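Local structure of glycosyl transferase (Staphylococcus aureus, 5U02) at residues A[96-99]-A[100-104]. The protein is a glycosyltransferase fragment in which a helical linker domain is joined to two C-terminal beta domains. Sequence-based numbering, arbitrary orientation.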
loop_
_atom_site.group_PDB
_atom_site.type_symbol
_atom_site.label_atom_id
_atom_site.label_comp_id
_atom_site.label_asym_id
_atom_site.label_seq_id
_atom_site.Cartn_x
_atom_site.Cartn_y
_atom_site.Cartn_z
ATOM N N TYR A 96 24.694 26.789 -11.637
ATOM C CA TYR A 96 23.755 26.678 -12.751
ATOM C C TYR A 96 23.545 25.222 -13.140
ATOM O O TYR A 96 22.406 24.771 -13.310
ATOM C CB TYR A 96 24.249 27.484 -13.953
ATOM C CG TYR A 96 23.213 27.658 -15.049
ATOM C CD1 TYR A 96 22.942 26.637 -15.953
ATOM C CD2 TYR A 96 22.512 28.849 -15.181
ATOM C CE1 TYR A 96 21.996 26.795 -16.945
ATOM C CE2 TYR A 96 21.571 29.019 -16.174
ATOM C CZ TYR A 96 21.318 27.991 -17.057
ATOM O OH TYR A 96 20.376 28.161 -18.049
ATOM N N ARG A 97 24.636 24.471 -13.307
ATOM C CA ARG A 97 24.483 23.057 -13.618
ATOM C C ARG A 97 23.826 22.324 -12.459
ATOM O O ARG A 97 22.887 21.548 -12.669
ATOM C CB ARG A 97 25.833 22.434 -13.970
ATOM C CG ARG A 97 25.710 20.997 -14.449
ATOM C CD ARG A 97 27.047 20.412 -14.888
ATOM N NE ARG A 97 28.147 20.844 -14.039
ATOM C CZ ARG A 97 29.157 21.610 -14.445
ATOM N NH1 ARG A 97 29.224 22.027 -15.704
ATOM N NH2 ARG A 97 30.114 21.952 -13.590
ATOM N N THR A 98 24.275 22.601 -11.229
ATOM C CA THR A 98 23.665 21.996 -10.047
ATOM C C THR A 98 22.146 22.115 -10.083
ATOM O O THR A 98 21.438 21.145 -9.799
ATOM C CB THR A 98 24.221 22.638 -8.772
ATOM O OG1 THR A 98 25.631 22.396 -8.678
ATOM C CG2 THR A 98 23.535 22.065 -7.542
ATOM N N VAL A 99 21.628 23.285 -10.472
ATOM C CA VAL A 99 20.179 23.471 -10.553
ATOM C C VAL A 99 19.582 22.576 -11.632
ATOM O O VAL A 99 18.669 21.781 -11.371
ATOM C CB VAL A 99 19.834 24.950 -10.802
ATOM C CG1 VAL A 99 18.349 25.095 -11.111
ATOM C CG2 VAL A 99 20.207 25.792 -9.592
ATOM N N GLU A 100 20.069 22.713 -12.869
ATOM C CA GLU A 100 19.616 21.843 -13.950
ATOM C C GLU A 100 19.828 20.379 -13.601
ATOM O O GLU A 100 18.945 19.543 -13.836
ATOM C CB GLU A 100 20.345 22.184 -15.243
ATOM C CG GLU A 100 19.896 23.463 -15.880
ATOM C CD GLU A 100 20.398 23.569 -17.296
ATOM O OE1 GLU A 100 21.366 22.853 -17.621
ATOM O OE2 GLU A 100 19.823 24.345 -18.084
ATOM N N GLU A 101 20.997 20.046 -13.040
ATOM C CA GLU A 101 21.156 18.727 -12.443
ATOM C C GLU A 101 20.113 18.481 -11.365
ATOM O O GLU A 101 19.475 17.428 -11.355
ATOM C CB GLU A 101 22.563 18.531 -11.880
ATOM C CG GLU A 101 23.676 18.661 -12.900
ATOM C CD GLU A 101 25.011 18.134 -12.401
ATOM O OE1 GLU A 101 25.867 17.821 -13.252
ATOM O OE2 GLU A 101 25.193 18.034 -11.173
ATOM N N SER A 102 19.895 19.436 -10.461
ATOM C CA SER A 102 18.967 19.156 -9.363
ATOM C C SER A 102 17.548 18.857 -9.852
ATOM O O SER A 102 16.829 18.078 -9.216
ATOM C CB SER A 102 18.955 20.302 -8.342
ATOM O OG SER A 102 20.189 20.417 -7.653
ATOM N N TYR A 103 17.129 19.429 -10.984
ATOM C CA TYR A 103 15.755 19.196 -11.430
ATOM C C TYR A 103 15.556 17.785 -11.973
ATOM O O TYR A 103 14.459 17.231 -11.837
ATOM C CB TYR A 103 15.322 20.220 -12.494
ATOM C CG TYR A 103 15.101 21.612 -11.962
ATOM C CD1 TYR A 103 14.710 21.816 -10.649
ATOM C CD2 TYR A 103 15.330 22.724 -12.760
ATOM C CE1 TYR A 103 14.526 23.089 -10.152
ATOM C CE2 TYR A 103 15.153 24.003 -12.275
ATOM C CZ TYR A 103 14.751 24.180 -10.965
ATOM O OH TYR A 103 14.573 25.451 -10.472
ATOM N N ARG A 104 16.604 17.173 -12.552
ATOM C CA ARG A 104 16.440 15.898 -13.258
ATOM C C ARG A 104 16.035 14.768 -12.305
ATOM O O ARG A 104 15.093 14.020 -12.590
ATOM C CB ARG A 104 17.714 15.536 -14.064
ATOM C CG ARG A 104 18.987 15.314 -13.278
ATOM C CD ARG A 104 20.271 14.957 -14.042
ATOM N NE ARG A 104 21.388 15.518 -13.275
ATOM C CZ ARG A 104 22.142 14.834 -12.413
ATOM N NH1 ARG A 104 21.940 13.539 -12.216
ATOM N NH2 ARG A 104 23.111 15.440 -11.733
#
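Val99 and Tyr103 lie side by side one helical turn apart, the methyl CG1 of Val99 reaching CE2 of the Tyr103 ring at 3.6 Å. CG1 stands anti to the backbone N of Val99 (chi1 171°), which swings it forward along the helix toward the phenol. The carbonyl oxygen of Val99 lies over one face of the same ring, offset toward its rim, and also accepts a hydrogen bond from the backbone N of Tyr103, 2.8 Å away. The hydroxyl of Tyr103 is tied to the carbonyl of Lys80.

On the same buried side, Glu100 runs extended past Tyr96, its OE2 3.5 Å from CE1 of Tyr96, with carboxylate and ring planes 58° apart. Both oxygens of this buried carboxylate are satisfied by backbone amides, OE1 by Ser47 N and OE2, weakly, by Gly45 N, so its negative charge is probably stabilised.

Along the more exposed flank Glu101 accompanies Arg97 in the same direction; its OE1 packs 3.3 Å from CD of Arg97, while the salt bridge to NE is long at 3.9 Å. The other oxygen, OE2, pairs with NH2 of Arg104, so that the three residues form a salt-bridge network. Ser102, which is buried, donates its hydroxyl to Thr98 O (OG to O 2.6 Å), from above the carbonyl plane.

The i to i+4 contacts are those of an alpha-helix; helix 93-105 is amphipathic, its buried side against helices 46-49 and 82-89.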